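Internalin (Listeria monocytogenes serotype 4b, PDB 4FMZ) is probably a leucine-rich-repeat surface protein of the internalin family, with a likely part in bacterial adhesion to host cells and their invasion. Local coordinates at residues 8-11 and 12-16; 101-104 and 105-108; 167-170 and 171-174. All coordinates share one frame; numbering follows the deposited sequence.

Contact 1: 8-11 and 12-16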
loop_
_atom_site.group_PDB
_atom_site.type_symbol
_atom_site.label_atom_id
_atom_site.label_comp_id
_atom_site.label_asym_id
_atom_site.label_seq_id
_atom_site.Cartn_x
_atom_site.Cartn_y
_atom_site.Cartn_z
ATOM N N LEU A 8 23.389 -8.383 34.244
ATOM C CA LEU A 8 24.268 -9.029 33.276
ATOM C C LEU A 8 25.684 -9.246 33.849
ATOM O O LEU A 8 26.093 -8.467 34.700
ATOM C CB LEU A 8 24.327 -8.165 32.018
ATOM C CG LEU A 8 23.023 -7.936 31.271
ATOM C CD1 LEU A 8 23.187 -6.863 30.244
ATOM C CD2 LEU A 8 22.568 -9.203 30.599
ATOM N N PRO A 9 26.452 -10.293 33.452
ATOM C CA PRO A 9 26.139 -11.331 32.448
ATOM C C PRO A 9 25.140 -12.348 32.969
ATOM O O PRO A 9 25.074 -12.593 34.173
ATOM C CB PRO A 9 27.507 -11.967 32.161
ATOM C CG PRO A 9 28.284 -11.766 33.417
ATOM C CD PRO A 9 27.805 -10.472 34.011
ATOM N N ALA A 10 24.331 -12.903 32.068
ATOM C CA ALA A 10 23.313 -13.859 32.461
ATOM C C ALA A 10 22.935 -14.780 31.299
ATOM O O ALA A 10 23.138 -14.402 30.142
ATOM C CB ALA A 10 22.073 -13.117 32.967
ATOM N N PRO A 11 22.385 -15.983 31.577
ATOM C CA PRO A 11 21.939 -16.859 30.474
ATOM C C PRO A 11 20.887 -16.182 29.591
ATOM O O PRO A 11 20.051 -15.418 30.092
ATOM C CB PRO A 11 21.341 -18.066 31.207
ATOM C CG PRO A 11 22.018 -18.064 32.553
ATOM C CD PRO A 11 22.113 -16.603 32.889
ATOM N N ILE A 12 20.949 -16.438 28.270
ATOM C CA ILE A 12 19.989 -15.898 27.295
ATOM C C ILE A 12 18.544 -16.154 27.769
ATOM O O ILE A 12 17.733 -15.225 27.737
ATOM C CB ILE A 12 20.214 -16.480 25.852
ATOM C CG1 ILE A 12 21.572 -16.062 25.275
ATOM C CG2 ILE A 12 19.072 -16.067 24.884
ATOM C CD1 ILE A 12 22.074 -16.842 24.049
ATOM N N ASN A 13 18.232 -17.384 28.224
ATOM C CA ASN A 13 16.863 -17.728 28.617
ATOM C C ASN A 13 16.455 -17.150 30.001
ATOM O O ASN A 13 15.301 -17.314 30.406
ATOM C CB ASN A 13 16.612 -19.230 28.540
ATOM C CG ASN A 13 17.401 -20.052 29.528
ATOM O OD1 ASN A 13 18.325 -19.579 30.193
ATOM N ND2 ASN A 13 17.050 -21.318 29.624
ATOM N N GLN A 14 17.394 -16.475 30.710
ATOM C CA GLN A 14 17.097 -15.746 31.952
ATOM C C GLN A 14 16.634 -14.331 31.600
ATOM O O GLN A 14 15.776 -13.764 32.287
ATOM C CB GLN A 14 18.315 -15.679 32.892
ATOM C CG GLN A 14 18.086 -14.860 34.173
ATOM C CD GLN A 14 19.327 -14.725 35.027
ATOM O OE1 GLN A 14 19.956 -15.713 35.412
ATOM N NE2 GLN A 14 19.678 -13.503 35.387
ATOM N N ILE A 15 17.268 -13.737 30.573
ATOM C CA ILE A 15 17.022 -12.365 30.127
ATOM C C ILE A 15 15.796 -12.327 29.204
ATOM O O ILE A 15 14.981 -11.407 29.312
ATOM C CB ILE A 15 18.303 -11.786 29.439
ATOM C CG1 ILE A 15 19.540 -11.760 30.385
ATOM C CG2 ILE A 15 18.043 -10.418 28.811
ATOM C CD1 ILE A 15 19.466 -10.772 31.674
ATOM N N PHE A 16 15.683 -13.311 28.304
ATOM C CA PHE A 16 14.604 -13.416 27.312
ATOM C C PHE A 16 13.700 -14.591 27.685
ATOM O O PHE A 16 13.963 -15.712 27.263
ATOM C CB PHE A 16 15.197 -13.574 25.894
ATOM C CG PHE A 16 16.101 -12.434 25.484
ATOM C CD1 PHE A 16 15.585 -11.308 24.858
ATOM C CD2 PHE A 16 17.468 -12.477 25.745
ATOM C CE1 PHE A 16 16.421 -10.259 24.482
ATOM C CE2 PHE A 16 18.299 -11.420 25.376
ATOM C CZ PHE A 16 17.765 -10.308 24.774
#
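Leu8 and Ile15 meet at about a right angle, CD2 of Leu8 lying 3.6 Å from CD1 of Ile15. The same methyl of Ile15 also packs against Ala10, whose CB sits 3.7 Å from Ile15 CD1. Ile15 reaches both because CG1 stands beside its own backbone N (chi1 -60°) and chi2 turns CD1 back toward the strand. Gln14, by contrast, runs out straight, its CG anti to the backbone N at 177°, and slants across Pro11. Its amide then spans two residues: OE1 lies 3.4 Å from CD of the Pro11 ring, while NE2 comes up against CB of Ala10.

Here the chain passes from the short strand 10-11 directly into helix 12-15, with Pro11 at the N-cap position, inside the N-terminal cap that precedes the leucine-rich repeats of internalins. The Pro11 carbonyl receives two amides of the first turn. Gln14 N approaches at 2.9 Å from Pro11 O, well above the carbonyl plane, and the longer bond from Ile15 N to Pro11 O (3.3 Å) runs nearly along the C=O axis. Strand 10-11 pairs with strand 37-38 through Ala10 and Val38. Ile12 turns away from the Leu8-Ile15 pair to touch Ala22 and Ile25 of helix 19-29, whereas Leu8 and Ile15 both reach Tyr64.

Contact 2: 101-104 and 105-108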
loop_
_atom_site.group_PDB
_atom_site.type_symbol
_atom_site.label_atom_id
_atom_site.label_comp_id
_atom_site.label_asym_id
_atom_site.label_seq_id
_atom_site.Cartn_x
_atom_site.Cartn_y
_atom_site.Cartn_z
ATOM N N THR A 101 -2.235 -3.798 20.058
ATOM C CA THR A 101 -3.353 -2.853 20.120
ATOM C C THR A 101 -2.826 -1.490 20.599
ATOM O O THR A 101 -3.080 -0.479 19.954
ATOM C CB THR A 101 -4.496 -3.393 20.994
ATOM O OG1 THR A 101 -3.986 -3.679 22.296
ATOM C CG2 THR A 101 -5.114 -4.654 20.415
ATOM N N ASP A 102 -2.063 -1.483 21.698
ATOM C CA ASP A 102 -1.480 -0.289 22.300
ATOM C C ASP A 102 -0.068 -0.049 21.756
ATOM O O ASP A 102 0.815 -0.882 21.962
ATOM C CB ASP A 102 -1.459 -0.450 23.839
ATOM C CG ASP A 102 -1.054 0.779 24.636
ATOM O OD1 ASP A 102 -0.459 1.700 24.045
ATOM O OD2 ASP A 102 -1.295 0.797 25.860
ATOM N N ILE A 103 0.155 1.109 21.104
ATOM C CA ILE A 103 1.480 1.446 20.565
ATOM C C ILE A 103 2.138 2.617 21.323
ATOM O O ILE A 103 3.050 3.248 20.779
ATOM C CB ILE A 103 1.483 1.683 19.034
ATOM C CG1 ILE A 103 0.452 2.769 18.589
ATOM C CG2 ILE A 103 1.305 0.365 18.290
ATOM C CD1 ILE A 103 0.734 3.348 17.232
ATOM N N SER A 104 1.736 2.848 22.600
ATOM C CA SER A 104 2.309 3.888 23.479
ATOM C C SER A 104 3.834 3.838 23.516
ATOM O O SER A 104 4.477 4.880 23.488
ATOM C CB SER A 104 1.781 3.751 24.908
ATOM O OG SER A 104 0.394 4.043 24.984
ATOM N N ALA A 105 4.402 2.624 23.527
ATOM C CA ALA A 105 5.845 2.379 23.606
ATOM C C ALA A 105 6.643 2.934 22.420
ATOM O O ALA A 105 7.860 3.039 22.525
ATOM C CB ALA A 105 6.097 0.894 23.725
ATOM N N LEU A 106 5.983 3.317 21.313
ATOM C CA LEU A 106 6.712 3.857 20.165
ATOM C C LEU A 106 6.925 5.372 20.256
ATOM O O LEU A 106 7.666 5.931 19.433
ATOM C CB LEU A 106 5.959 3.539 18.865
ATOM C CG LEU A 106 5.594 2.071 18.601
ATOM C CD1 LEU A 106 4.905 1.919 17.255
ATOM C CD2 LEU A 106 6.820 1.171 18.672
ATOM N N GLN A 107 6.277 6.038 21.234
ATOM C CA GLN A 107 6.265 7.501 21.338
ATOM C C GLN A 107 7.654 8.169 21.387
ATOM O O GLN A 107 7.781 9.236 20.808
ATOM C CB GLN A 107 5.387 7.998 22.496
ATOM C CG GLN A 107 5.879 7.703 23.911
ATOM C CD GLN A 107 4.751 7.568 24.914
ATOM O OE1 GLN A 107 3.716 8.229 24.834
ATOM N NE2 GLN A 107 4.931 6.703 25.897
ATOM N N ASN A 108 8.680 7.562 22.011
ATOM C CA ASN A 108 10.008 8.197 22.083
ATOM C C ASN A 108 10.957 7.712 20.964
ATOM O O ASN A 108 12.116 8.136 20.915
ATOM C CB ASN A 108 10.657 7.956 23.453
ATOM C CG ASN A 108 9.889 8.497 24.642
ATOM O OD1 ASN A 108 9.054 9.400 24.527
ATOM N ND2 ASN A 108 10.169 7.962 25.826
HETATM O O HOH W 1 2.757 0.092 24.275
#
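Ile103 and Leu106 make the apolar part of this turn, CD1 of Leu106 resting 3.9 Å from CB of Ile103 and slightly farther from its CG2 branch. Leu106 CG stands beside its own backbone N (chi1 -54°), which brings CG to 3.5 Å from Ile103 O, past the end of that carbonyl, and CD1 back to the Ile103 side chain. The backbone joins the same two residues: Leu106 N donates to Ile103 O at 3.0 Å, with an N-H...O angle of 167°. One residue on, Gln107 N bonds in the same way to Ser104 O (3.1 Å). Both amides approach from above the plane of the carbonyl they meet. The Gln107 side chain curls over Ser104 O as well, but its NE2 is poorly angled for a hydrogen bond to that oxygen.

These i to i+3 bonds accompany the 3-10 turn on the convex side of the leucine-rich-repeat solenoid, in the connection between strands 92-94 and 114-116. Its start is fixed by Asp102, which forms an Asx turn. OD1 of Asp102 accepts Ser104 N at 2.9 Å, nearly in line with the C-O bond, and takes the Ser104 hydroxyl OG at 2.7 Å on its syn lone pair. Two donors from Ser104 thus grip one oxygen, which would limit the carboxylate's swing. A water spans the next step, donating to Asp102 O and accepting from Ala105 N, 3.1 Å away. Farther inward, Ile103 packs on Ile122 and Leu128 of the following connection, and Leu106 touches Ile81 of the preceding one.

Contact 3: 167-170 and 171-174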
loop_
_atom_site.group_PDB
_atom_site.type_symbol
_atom_site.label_atom_id
_atom_site.label_comp_id
_atom_site.label_asym_id
_atom_site.label_seq_id
_atom_site.Cartn_x
_atom_site.Cartn_y
_atom_site.Cartn_z
ATOM N N VAL A 167 -11.434 4.344 8.228
ATOM C CA VAL A 167 -10.967 5.668 7.788
ATOM C C VAL A 167 -11.918 6.259 6.736
ATOM O O VAL A 167 -12.126 5.691 5.662
ATOM C CB VAL A 167 -9.486 5.685 7.295
ATOM C CG1 VAL A 167 -9.157 6.963 6.502
ATOM C CG2 VAL A 167 -8.525 5.532 8.472
ATOM N N LYS A 168 -12.463 7.428 7.073
ATOM C CA LYS A 168 -13.351 8.236 6.245
ATOM C C LYS A 168 -12.632 9.498 5.796
ATOM O O LYS A 168 -12.526 9.780 4.601
ATOM C CB LYS A 168 -14.604 8.633 7.049
ATOM C CG LYS A 168 -15.772 7.688 6.917
ATOM C CD LYS A 168 -17.054 8.447 6.598
ATOM C CE LYS A 168 -18.192 7.487 6.332
ATOM N NZ LYS A 168 -18.147 6.923 4.954
ATOM N N ASP A 169 -12.134 10.251 6.794
ATOM C CA ASP A 169 -11.506 11.559 6.670
ATOM C C ASP A 169 -10.010 11.448 6.349
ATOM O O ASP A 169 -9.227 11.005 7.177
ATOM C CB ASP A 169 -11.744 12.346 7.967
ATOM C CG ASP A 169 -11.339 13.800 7.913
ATOM O OD1 ASP A 169 -10.804 14.231 6.870
ATOM O OD2 ASP A 169 -11.539 14.503 8.922
ATOM N N VAL A 170 -9.622 11.872 5.142
ATOM C CA VAL A 170 -8.226 11.791 4.716
ATOM C C VAL A 170 -7.531 13.182 4.829
ATOM O O VAL A 170 -6.416 13.334 4.331
ATOM C CB VAL A 170 -8.065 11.144 3.302
ATOM C CG1 VAL A 170 -8.582 9.707 3.298
ATOM C CG2 VAL A 170 -8.747 11.954 2.198
ATOM N N THR A 171 -8.169 14.168 5.513
ATOM C CA THR A 171 -7.617 15.525 5.701
ATOM C C THR A 171 -6.183 15.488 6.297
ATOM O O THR A 171 -5.333 16.188 5.748
ATOM C CB THR A 171 -8.547 16.442 6.546
ATOM O OG1 THR A 171 -9.840 16.487 5.947
ATOM C CG2 THR A 171 -8.033 17.871 6.649
ATOM N N PRO A 172 -5.842 14.652 7.317
ATOM C CA PRO A 172 -4.444 14.651 7.807
ATOM C C PRO A 172 -3.408 14.278 6.738
ATOM O O PRO A 172 -2.267 14.734 6.838
ATOM C CB PRO A 172 -4.460 13.600 8.922
ATOM C CG PRO A 172 -5.888 13.543 9.359
ATOM C CD PRO A 172 -6.677 13.722 8.110
ATOM N N ILE A 173 -3.794 13.454 5.730
ATOM C CA ILE A 173 -2.887 12.992 4.661
ATOM C C ILE A 173 -2.529 14.167 3.717
ATOM O O ILE A 173 -1.474 14.127 3.077
ATOM C CB ILE A 173 -3.470 11.774 3.884
ATOM C CG1 ILE A 173 -3.761 10.599 4.846
ATOM C CG2 ILE A 173 -2.524 11.315 2.748
ATOM C CD1 ILE A 173 -4.532 9.452 4.196
ATOM N N ALA A 174 -3.375 15.215 3.655
ATOM C CA ALA A 174 -3.112 16.394 2.816
ATOM C C ALA A 174 -1.761 17.054 3.160
ATOM O O ALA A 174 -1.113 17.612 2.272
ATOM C CB ALA A 174 -4.233 17.412 2.955
#
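Asp169 and Thr171 form the polar, outward side of this turn, with a single carboxylate oxygen taking both bonds. The Thr171 hydroxyl OG1 donates to Asp169 OD1 at 2.6 Å on the syn lone pair, and Thr171 N reaches the same OD1 at 3.0 Å from above the carboxylate plane. Asp169 CG lies anti to its backbone N (chi1 -171°), which swings the carboxylate forward over the start of the turn. Both residues are solvent-exposed, and on this side the two bonds to OD1 tie the Asp169 side chain to Thr171.

In contrast to that solvent-facing pair, the buried side packs apolar side chains, with one backbone bond. CD1 of Ile173 approaches CB of Val170 at 4.0 Å, the two side chains slanting past one another, while Ile173 N bonds to Val170 O at 3.0 Å with a bent N-H...O angle of 135°. Pro172 CD lies 3.4 Å from Val170 C, so the ring sits against the Val170 carbonyl group. The turn belongs to the convex connection between strands 159-161 and 181-183 of the leucine-rich-repeat solenoid, where Val170 rests on Ile189 of the next connection and Ile173 reaches inward to Leu148 and Leu179.

In the fold
The three contacts follow one another along the chain without touching. Contact 1 belongs to the N-terminal cap and contains strand 10-11 of the cap's small antiparallel pair; the centre of contact 1 lies about 39 Å from the centre of the chain. Contacts 2 and 3 lie in convex connections of the leucine-rich-repeat solenoid, after strands 92-94 and 159-161 respectively, with centres about 21 Å apart. Contact 1 lies about 25 Å from contact 2 and 45 Å from contact 3, centre to centre, as expected along an elongated arc. The shared form of contacts 2 and 3, an aspartate before a tight turn, reflects the repeating architecture, whereas contact 1 belongs to the cap at its N-terminal end.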